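5-carboxymethyl-2-hydroxymuconate semialdehyde dehydrogenase (Thermus thermophilus, PDB 2D4E) probably catalyses the NAD-dependent oxidation of 5-carboxymethyl-2-hydroxymuconate semialdehyde to the corresponding acid, as a member of the aldehyde dehydrogenase family. Local coordinates at residues R19-H29 against V54-E65; R333-E341 against S380-Y391. All coordinates share one frame; numbering follows the deposited sequence.

Interaction 1: R19-H29 against V54-E65; sequences RRRLKERPALH and VLGVAARGGERE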
loop_
_atom_site.group_PDB
_atom_site.type_symbol
_atom_site.label_atom_id
_atom_site.label_comp_id
_atom_site.label_asym_id
_atom_site.label_seq_id
_atom_site.Cartn_x
_atom_site.Cartn_y
_atom_site.Cartn_z
ATOM N N ARG C 19 17.508 33.594 30.446
ATOM C CA ARG C 19 18.857 34.085 30.205
ATOM C C ARG C 19 19.741 33.844 31.422
ATOM O O ARG C 19 20.898 33.436 31.301
ATOM C CB ARG C 19 18.829 35.583 29.873
ATOM C CG ARG C 19 20.194 36.156 29.506
ATOM C CD ARG C 19 20.146 37.665 29.298
ATOM N NE ARG C 19 19.464 38.068 28.069
ATOM C CZ ARG C 19 19.970 37.915 26.847
ATOM N NH1 ARG C 19 21.165 37.361 26.680
ATOM N NH2 ARG C 19 19.286 38.335 25.791
ATOM N N ARG C 20 19.180 34.089 32.599
ATOM C CA ARG C 20 19.911 33.921 33.845
ATOM C C ARG C 20 20.234 32.462 34.171
ATOM O O ARG C 20 21.324 32.160 34.651
ATOM C CB ARG C 20 19.123 34.574 34.986
ATOM C CG ARG C 20 19.785 34.493 36.344
ATOM C CD ARG C 20 19.257 35.578 37.282
ATOM N NE ARG C 20 17.800 35.716 37.233
ATOM C CZ ARG C 20 17.164 36.782 36.750
ATOM N NH1 ARG C 20 17.855 37.810 36.268
ATOM N NH2 ARG C 20 15.835 36.826 36.751
ATOM N N ARG C 21 19.302 31.549 33.906
ATOM C CA ARG C 21 19.562 30.142 34.191
ATOM C C ARG C 21 20.640 29.570 33.266
ATOM O O ARG C 21 21.383 28.666 33.652
ATOM C CB ARG C 21 18.273 29.316 34.082
ATOM C CG ARG C 21 17.297 29.534 35.242
ATOM C CD ARG C 21 16.289 28.388 35.361
ATOM N NE ARG C 21 15.281 28.402 34.304
ATOM C CZ ARG C 21 14.207 29.187 34.304
ATOM N NH1 ARG C 21 13.995 30.024 35.314
ATOM N NH2 ARG C 21 13.348 29.138 33.294
ATOM N N LEU C 22 20.732 30.102 32.049
ATOM C CA LEU C 22 21.731 29.634 31.094
ATOM C C LEU C 22 23.138 29.977 31.562
ATOM O O LEU C 22 24.076 29.204 31.365
ATOM C CB LEU C 22 21.505 30.259 29.716
ATOM C CG LEU C 22 20.301 29.795 28.901
ATOM C CD1 LEU C 22 20.364 30.435 27.528
ATOM C CD2 LEU C 22 20.302 28.277 28.783
ATOM N N LYS C 23 23.286 31.142 32.176
ATOM C CA LYS C 23 24.591 31.572 32.654
ATOM C C LYS C 23 24.951 30.872 33.958
ATOM O O LYS C 23 26.122 30.664 34.265
ATOM C CB LYS C 23 24.593 33.090 32.843
ATOM C CG LYS C 23 25.921 33.664 33.301
ATOM C CD LYS C 23 25.968 35.172 33.091
ATOM C CE LYS C 23 26.093 35.519 31.610
ATOM N NZ LYS C 23 27.370 34.998 31.031
ATOM N N GLU C 24 23.932 30.498 34.716
ATOM C CA GLU C 24 24.127 29.836 35.994
ATOM C C GLU C 24 24.354 28.327 35.899
ATOM O O GLU C 24 25.186 27.771 36.616
ATOM C CB GLU C 24 22.913 30.093 36.895
ATOM C CG GLU C 24 22.867 29.202 38.132
ATOM C CD GLU C 24 21.490 29.151 38.779
ATOM O OE1 GLU C 24 20.508 28.823 38.073
ATOM O OE2 GLU C 24 21.393 29.426 39.997
ATOM N N ARG C 25 23.616 27.670 35.010
ATOM C CA ARG C 25 23.705 26.221 34.879
ATOM C C ARG C 25 24.376 25.663 33.626
ATOM O O ARG C 25 23.900 25.861 32.506
ATOM C CB ARG C 25 22.299 25.617 35.004
ATOM C CG ARG C 25 21.619 25.915 36.327
ATOM C CD ARG C 25 22.433 25.348 37.490
ATOM N NE ARG C 25 22.366 23.889 37.551
ATOM C CZ ARG C 25 21.293 23.208 37.947
ATOM N NH1 ARG C 25 20.195 23.855 38.322
ATOM N NH2 ARG C 25 21.316 21.880 37.963
ATOM N N PRO C 26 25.499 24.949 33.804
ATOM C CA PRO C 26 26.201 24.367 32.657
ATOM C C PRO C 26 25.282 23.333 32.009
ATOM O O PRO C 26 24.544 22.636 32.706
ATOM C CB PRO C 26 27.428 23.715 33.293
ATOM C CG PRO C 26 27.667 24.559 34.521
ATOM C CD PRO C 26 26.268 24.765 35.048
ATOM N N ALA C 27 25.306 23.242 30.684
ATOM C CA ALA C 27 24.469 22.269 29.980
ATOM C C ALA C 27 25.184 20.920 30.045
ATOM O O ALA C 27 26.236 20.741 29.436
ATOM C CB ALA C 27 24.269 22.702 28.530
ATOM N N LEU C 28 24.615 19.973 30.782
ATOM C CA LEU C 28 25.245 18.663 30.943
ATOM C C LEU C 28 24.732 17.567 30.018
ATOM O O LEU C 28 23.707 17.714 29.351
ATOM C CB LEU C 28 25.091 18.192 32.392
ATOM C CG LEU C 28 25.628 19.124 33.485
ATOM C CD1 LEU C 28 25.271 18.573 34.857
ATOM C CD2 LEU C 28 27.129 19.265 33.336
ATOM N N HIS C 29 25.468 16.461 29.983
ATOM C CA HIS C 29 25.079 15.311 29.183
ATOM C C HIS C 29 23.981 14.613 29.968
ATOM O O HIS C 29 23.797 14.870 31.156
ATOM C CB HIS C 29 26.230 14.303 29.043
ATOM C CG HIS C 29 27.538 14.906 28.643
ATOM N ND1 HIS C 29 27.727 15.557 27.442
ATOM C CD2 HIS C 29 28.738 14.926 29.274
ATOM C CE1 HIS C 29 28.986 15.950 27.351
ATOM N NE2 HIS C 29 29.620 15.580 28.449
ATOM N N VAL C 54 29.187 35.446 26.015
ATOM C CA VAL C 54 28.975 34.060 26.402
ATOM C C VAL C 54 27.627 33.914 27.111
ATOM O O VAL C 54 27.333 34.646 28.062
ATOM C CB VAL C 54 30.104 33.566 27.333
ATOM C CG1 VAL C 54 29.775 32.182 27.866
ATOM C CG2 VAL C 54 31.421 33.523 26.570
ATOM N N LEU C 55 26.806 32.983 26.630
ATOM C CA LEU C 55 25.489 32.719 27.210
ATOM C C LEU C 55 25.613 31.748 28.367
ATOM O O LEU C 55 24.899 31.846 29.370
ATOM C CB LEU C 55 24.554 32.095 26.173
ATOM C CG LEU C 55 23.737 32.973 25.231
ATOM C CD1 LEU C 55 23.013 32.078 24.230
ATOM C CD2 LEU C 55 22.731 33.796 26.027
ATOM N N GLY C 56 26.522 30.800 28.205
ATOM C CA GLY C 56 26.743 29.790 29.215
ATOM C C GLY C 56 27.710 28.764 28.668
ATOM O O GLY C 56 28.353 28.998 27.637
ATOM N N VAL C 57 27.819 27.628 29.344
ATOM C CA VAL C 57 28.733 26.587 28.908
ATOM C C VAL C 57 28.063 25.220 28.867
ATOM O O VAL C 57 27.060 24.987 29.538
ATOM C CB VAL C 57 29.974 26.524 29.843
ATOM C CG1 VAL C 57 30.646 27.894 29.906
ATOM C CG2 VAL C 57 29.563 26.079 31.240
ATOM N N ALA C 58 28.623 24.318 28.069
ATOM C CA ALA C 58 28.096 22.969 27.948
ATOM C C ALA C 58 29.246 21.985 28.122
ATOM O O ALA C 58 30.374 22.267 27.714
ATOM C CB ALA C 58 27.443 22.782 26.578
ATOM N N ALA C 59 28.959 20.834 28.727
ATOM C CA ALA C 59 29.976 19.806 28.946
ATOM C C ALA C 59 30.618 19.381 27.624
ATOM O O ALA C 59 29.927 19.152 26.628
ATOM C CB ALA C 59 29.355 18.598 29.638
ATOM N N ARG C 60 31.943 19.274 27.618
ATOM C CA ARG C 60 32.666 18.885 26.417
ATOM C C ARG C 60 32.849 17.376 26.384
ATOM O O ARG C 60 33.835 16.848 26.893
ATOM C CB ARG C 60 34.026 19.586 26.377
ATOM C CG ARG C 60 34.818 19.344 25.105
ATOM C CD ARG C 60 36.022 20.262 25.037
ATOM N NE ARG C 60 36.831 20.017 23.847
ATOM C CZ ARG C 60 37.889 20.744 23.502
ATOM N NH1 ARG C 60 38.269 21.767 24.256
ATOM N NH2 ARG C 60 38.572 20.448 22.406
ATOM N N GLY C 61 31.887 16.690 25.773
ATOM C CA GLY C 61 31.929 15.239 25.696
ATOM C C GLY C 61 32.922 14.658 24.711
ATOM O O GLY C 61 33.197 15.244 23.663
ATOM N N GLY C 62 33.458 13.491 25.060
ATOM C CA GLY C 62 34.422 12.817 24.208
ATOM C C GLY C 62 34.117 11.334 24.104
ATOM O O GLY C 62 33.008 10.902 24.423
ATOM N N GLU C 63 35.103 10.553 23.666
ATOM C CA GLU C 63 34.957 9.110 23.505
ATOM C C GLU C 63 34.358 8.409 24.711
ATOM O O GLU C 63 33.541 7.508 24.562
ATOM C CB GLU C 63 36.311 8.467 23.208
ATOM C CG GLU C 63 36.992 8.972 21.953
ATOM C CD GLU C 63 38.315 8.268 21.690
ATOM O OE1 GLU C 63 39.016 8.656 20.730
ATOM O OE2 GLU C 63 38.653 7.326 22.442
ATOM N N ARG C 64 34.782 8.814 25.903
ATOM C CA ARG C 64 34.297 8.206 27.138
ATOM C C ARG C 64 32.822 8.457 27.416
ATOM O O ARG C 64 32.098 7.554 27.833
ATOM C CB ARG C 64 35.129 8.694 28.328
ATOM C CG ARG C 64 36.394 7.896 28.553
ATOM C CD ARG C 64 37.176 8.421 29.744
ATOM N NE ARG C 64 38.091 7.407 30.259
ATOM C CZ ARG C 64 37.700 6.291 30.870
ATOM N NH1 ARG C 64 36.408 6.046 31.061
ATOM N NH2 ARG C 64 38.604 5.421 31.303
ATOM N N GLU C 65 32.374 9.686 27.201
ATOM C CA GLU C 65 30.974 10.001 27.436
ATOM C C GLU C 65 30.131 9.300 26.370
ATOM O O GLU C 65 29.055 8.758 26.656
ATOM C CB GLU C 65 30.760 11.522 27.407
ATOM C CG GLU C 65 31.386 12.257 28.604
ATOM C CD GLU C 65 32.911 12.317 28.560
ATOM O OE1 GLU C 65 33.527 12.440 29.642
ATOM O OE2 GLU C 65 33.494 12.258 27.449
HETATM O O HOH W 1 23.042 33.947 29.526
HETATM O O HOH W 2 26.068 27.753 31.564
#
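The imidazole of H29, at the start of strand 29-31, lies between A59 and E65. In this aldehyde dehydrogenase fold, helix 12-24 and the residues after it run beside the second strand of the hairpin 43-48/53-59, joined to it by a single beta bridge, A27 with A58. A59 CB sits over one face of the H29 ring, a CH-pi contact 3.6 Å from the centroid, while E65 CB lies over the opposite face, displaced toward the rim. G61 N comes to the edge near CE1. With both faces occupied the ring has little freedom to turn, and its nitrogens are used by S38 OG at NE2 and the backbone N of Q226 at ND1.

At the bridge the backbones do the work: A27 N donates to V57 O, and A59 N to A27 O at 2.8 Å. A27 CB meets A58 CB at 3.7 Å, and P26 lies alongside V57, its CB against CG2.

At the helix end, waters and long side chains bridge to the strand. One water donates to both R19 O and L55 O; a second bridges L22 O and V57 N. R19 crosses L55 at about a right angle, NH1 near CD2, and its charge pairs with D48. G56 CA makes a CA-H...O contact with L22 O, and a side chain at G56 would run into that oxygen. K23 sends CG away from its own backbone N (chi1 -178°), then bends at its last two torsions, which brings NZ round to donate a hydrogen bond to V54 O at 3.0 Å, tilted 34° from the carbonyl plane.

Interaction 2: R333-E341 against S380-Y391; sequences RVGHPLDPE and SFRGEDLSRGNY
The F381 ring carries R333 CD squarely over the centre of one face, a CH-pi contact 3.5 Å from the centroid and 4° off the normal. The two side chains run side by side in the same direction, and the R333 guanidinium, turned 67° from the ring, instead directs NE in its own plane to E341 O. The Y391 ring has L386 CD2 over one face, toward the rim, and G335 O at its edge, 3.2 Å from CE2; V334 CG1 touches CD2 obliquely, and OH reaches H336 CA and P337 CD.

Two irregular loops meet here, one following helix 315-331 and the other leading into strand 395-398 of the mixed sheet, and they are tied by F381 N donating to V334 O at 2.9 Å. Further along the first loop, D339 forms an Asx turn: OD2 accepts from E341 N on one face of the carboxylate and from R382 NH2 on the opposite face. The salt bridge is completed by R382 NE, a weak bond to OD1 at 2.7 Å, the carboxylate and guanidinium planes lying 68° apart. Replacing D339 by an alanine removes both oxygens, which would probably leave R382 without the carboxylate it pairs with and E341 N without the acceptor that closes the Asx turn. A water joins D339 OD1, H336 N and E384 OE1, and this same E384 oxygen takes the S380 hydroxyl through its anti lone pair.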
loop_
_atom_site.group_PDB
_atom_site.type_symbol
_atom_site.label_atom_id
_atom_site.label_comp_id
_atom_site.label_asym_id
_atom_site.label_seq_id
_atom_site.Cartn_x
_atom_site.Cartn_y
_atom_site.Cartn_z
ATOM N N ARG C 333 13.413 44.565 7.747
ATOM C CA ARG C 333 13.860 45.122 9.020
ATOM C C ARG C 333 14.853 44.189 9.719
ATOM O O ARG C 333 14.524 43.042 10.052
ATOM C CB ARG C 333 12.659 45.386 9.942
ATOM C CG ARG C 333 11.688 46.459 9.425
ATOM C CD ARG C 333 10.603 46.779 10.447
ATOM N NE ARG C 333 9.722 45.642 10.698
ATOM C CZ ARG C 333 8.733 45.260 9.892
ATOM N NH1 ARG C 333 8.471 45.941 8.783
ATOM N NH2 ARG C 333 7.991 44.206 10.204
ATOM N N VAL C 334 16.065 44.692 9.935
ATOM C CA VAL C 334 17.129 43.932 10.583
ATOM C C VAL C 334 17.255 44.405 12.026
ATOM O O VAL C 334 17.342 45.606 12.290
ATOM C CB VAL C 334 18.479 44.139 9.847
ATOM C CG1 VAL C 334 19.583 43.327 10.513
ATOM C CG2 VAL C 334 18.331 43.737 8.379
ATOM N N GLY C 335 17.252 43.465 12.963
ATOM C CA GLY C 335 17.351 43.840 14.360
ATOM C C GLY C 335 17.485 42.673 15.316
ATOM O O GLY C 335 17.698 41.534 14.904
ATOM N N HIS C 336 17.345 42.970 16.603
ATOM C CA HIS C 336 17.471 41.979 17.658
ATOM C C HIS C 336 16.387 40.899 17.614
ATOM O O HIS C 336 15.221 41.177 17.328
ATOM C CB HIS C 336 17.462 42.688 19.019
ATOM C CG HIS C 336 17.916 41.825 20.153
ATOM N ND1 HIS C 336 17.170 40.768 20.631
ATOM C CD2 HIS C 336 19.058 41.840 20.881
ATOM C CE1 HIS C 336 17.833 40.170 21.604
ATOM N NE2 HIS C 336 18.981 40.800 21.774
ATOM N N PRO C 337 16.766 39.644 17.902
ATOM C CA PRO C 337 15.832 38.511 17.895
ATOM C C PRO C 337 14.630 38.698 18.820
ATOM O O PRO C 337 13.542 38.208 18.529
ATOM C CB PRO C 337 16.709 37.334 18.332
ATOM C CG PRO C 337 18.060 37.711 17.825
ATOM C CD PRO C 337 18.137 39.184 18.186
ATOM N N LEU C 338 14.834 39.399 19.931
ATOM C CA LEU C 338 13.766 39.632 20.901
ATOM C C LEU C 338 12.883 40.843 20.596
ATOM O O LEU C 338 11.952 41.140 21.346
ATOM C CB LEU C 338 14.365 39.768 22.304
ATOM C CG LEU C 338 15.105 38.520 22.804
ATOM C CD1 LEU C 338 15.798 38.805 24.138
ATOM C CD2 LEU C 338 14.118 37.377 22.955
ATOM N N ASP C 339 13.175 41.535 19.499
ATOM C CA ASP C 339 12.392 42.700 19.083
ATOM C C ASP C 339 11.284 42.252 18.122
ATOM O O ASP C 339 11.558 41.789 17.018
ATOM C CB ASP C 339 13.309 43.722 18.400
ATOM C CG ASP C 339 12.562 44.955 17.896
ATOM O OD1 ASP C 339 13.240 45.890 17.417
ATOM O OD2 ASP C 339 11.313 44.997 17.963
ATOM N N PRO C 340 10.011 42.379 18.535
ATOM C CA PRO C 340 8.907 41.964 17.659
ATOM C C PRO C 340 8.884 42.584 16.258
ATOM O O PRO C 340 8.211 42.072 15.363
ATOM C CB PRO C 340 7.655 42.298 18.482
ATOM C CG PRO C 340 8.129 43.352 19.449
ATOM C CD PRO C 340 9.500 42.868 19.825
ATOM N N GLU C 341 9.629 43.668 16.063
ATOM C CA GLU C 341 9.676 44.334 14.760
ATOM C C GLU C 341 10.716 43.731 13.815
ATOM O O GLU C 341 10.678 43.973 12.611
ATOM C CB GLU C 341 9.978 45.824 14.937
ATOM C CG GLU C 341 8.868 46.594 15.613
ATOM C CD GLU C 341 7.585 46.544 14.815
ATOM O OE1 GLU C 341 7.556 47.123 13.705
ATOM O OE2 GLU C 341 6.611 45.919 15.297
ATOM N N SER C 380 20.381 48.866 13.331
ATOM C CA SER C 380 19.137 48.114 13.305
ATOM C C SER C 380 18.045 49.023 12.775
ATOM O O SER C 380 18.259 50.221 12.582
ATOM C CB SER C 380 18.749 47.645 14.707
ATOM O OG SER C 380 18.176 48.707 15.457
ATOM N N PHE C 381 16.877 48.441 12.543
ATOM C CA PHE C 381 15.722 49.175 12.057
ATOM C C PHE C 381 15.386 50.305 13.035
ATOM O O PHE C 381 14.871 51.350 12.634
ATOM C CB PHE C 381 14.527 48.218 11.931
ATOM C CG PHE C 381 13.192 48.909 11.936
ATOM C CD1 PHE C 381 12.781 49.672 10.844
ATOM C CD2 PHE C 381 12.357 48.822 13.048
ATOM C CE1 PHE C 381 11.552 50.341 10.858
ATOM C CE2 PHE C 381 11.126 49.488 13.075
ATOM C CZ PHE C 381 10.723 50.248 11.979
ATOM N N ARG C 382 15.675 50.087 14.315
ATOM C CA ARG C 382 15.385 51.089 15.336
ATOM C C ARG C 382 16.535 52.059 15.585
ATOM O O ARG C 382 16.479 52.867 16.514
ATOM C CB ARG C 382 15.005 50.417 16.657
ATOM C CG ARG C 382 13.773 49.536 16.576
ATOM C CD ARG C 382 13.227 49.258 17.963
ATOM N NE ARG C 382 12.144 48.284 17.950
ATOM C CZ ARG C 382 11.127 48.297 18.805
ATOM N NH1 ARG C 382 11.054 49.243 19.732
ATOM N NH2 ARG C 382 10.193 47.358 18.748
ATOM N N GLY C 383 17.576 51.974 14.761
ATOM C CA GLY C 383 18.710 52.864 14.919
ATOM C C GLY C 383 19.743 52.401 15.927
ATOM O O GLY C 383 20.641 53.163 16.281
ATOM N N GLU C 384 19.629 51.157 16.389
ATOM C CA GLU C 384 20.571 50.609 17.361
ATOM C C GLU C 384 21.865 50.190 16.673
ATOM O O GLU C 384 21.869 49.864 15.487
ATOM C CB GLU C 384 19.981 49.376 18.051
ATOM C CG GLU C 384 18.677 49.604 18.782
ATOM C CD GLU C 384 17.916 48.306 19.003
ATOM O OE1 GLU C 384 17.465 47.713 18.004
ATOM O OE2 GLU C 384 17.776 47.876 20.165
ATOM N N ASP C 385 22.960 50.195 17.424
ATOM C CA ASP C 385 24.255 49.783 16.891
ATOM C C ASP C 385 24.297 48.254 16.938
ATOM O O ASP C 385 24.090 47.655 17.995
ATOM C CB ASP C 385 25.383 50.396 17.733
ATOM C CG ASP C 385 26.728 49.742 17.482
ATOM O OD1 ASP C 385 27.061 49.478 16.306
ATOM O OD2 ASP C 385 27.460 49.503 18.467
ATOM N N LEU C 386 24.556 47.627 15.792
ATOM C CA LEU C 386 24.588 46.165 15.709
ATOM C C LEU C 386 25.977 45.570 15.509
ATOM O O LEU C 386 26.107 44.362 15.278
ATOM C CB LEU C 386 23.697 45.692 14.557
ATOM C CG LEU C 386 22.235 46.132 14.521
ATOM C CD1 LEU C 386 21.627 45.691 13.200
ATOM C CD2 LEU C 386 21.472 45.545 15.710
ATOM N N SER C 387 27.009 46.401 15.599
ATOM C CA SER C 387 28.381 45.941 15.392
ATOM C C SER C 387 28.828 44.812 16.320
ATOM O O SER C 387 29.775 44.091 16.004
ATOM C CB SER C 387 29.355 47.114 15.527
ATOM O OG SER C 387 29.354 47.608 16.853
ATOM N N ARG C 388 28.155 44.653 17.457
ATOM C CA ARG C 388 28.528 43.604 18.405
ATOM C C ARG C 388 27.973 42.230 18.039
ATOM O O ARG C 388 28.453 41.211 18.535
ATOM C CB ARG C 388 28.072 43.968 19.822
ATOM C CG ARG C 388 28.572 45.316 20.317
ATOM C CD ARG C 388 30.068 45.475 20.104
ATOM N NE ARG C 388 30.851 44.480 20.831
ATOM C CZ ARG C 388 32.174 44.374 20.750
ATOM N NH1 ARG C 388 32.862 45.201 19.972
ATOM N NH2 ARG C 388 32.811 43.442 21.444
ATOM N N GLY C 389 26.963 42.205 17.173
ATOM C CA GLY C 389 26.370 40.942 16.766
ATOM C C GLY C 389 26.821 40.516 15.381
ATOM O O GLY C 389 27.564 41.237 14.719
ATOM N N ASN C 390 26.376 39.348 14.937
ATOM C CA ASN C 390 26.754 38.843 13.618
ATOM C C ASN C 390 25.681 39.153 12.572
ATOM O O ASN C 390 25.186 38.254 11.895
ATOM C CB ASN C 390 26.971 37.339 13.705
ATOM C CG ASN C 390 27.860 36.955 14.864
ATOM O OD1 ASN C 390 28.991 37.419 14.963
ATOM N ND2 ASN C 390 27.350 36.106 15.751
ATOM N N TYR C 391 25.337 40.432 12.433
ATOM C CA TYR C 391 24.304 40.847 11.491
ATOM C C TYR C 391 24.778 41.105 10.066
ATOM O O TYR C 391 25.727 41.860 9.830
ATOM C CB TYR C 391 23.592 42.101 12.005
ATOM C CG TYR C 391 22.871 41.923 13.327
ATOM C CD1 TYR C 391 23.538 42.097 14.546
ATOM C CD2 TYR C 391 21.520 41.588 13.359
ATOM C CE1 TYR C 391 22.868 41.942 15.766
ATOM C CE2 TYR C 391 20.845 41.432 14.569
ATOM C CZ TYR C 391 21.519 41.608 15.766
ATOM O OH TYR C 391 20.838 41.433 16.953
HETATM O O HOH W 3 16.216 45.550 17.353
#

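In the fold
Neither contact is deep core: both are partly buried, toward the outside of the chain, with centres about 27 Å apart. Interaction 1 fastens a helix and its exit to a beta hairpin through a single backbone bridge, small methyls and bridging waters, with helices 103-114 and 203-214 packed alongside. Interaction 2 joins two loops that lack regular structure; it too has a backbone bond and a bridging water, but adds turns, an aromatic face and a salt bridge reaching from buried D339 to exposed R382. They nevertheless share neighbours: L338 packs on helix 12-24, where its CD1 lies 3.9 Å from R19 NH2, and helix 103-114 touches side chains of both.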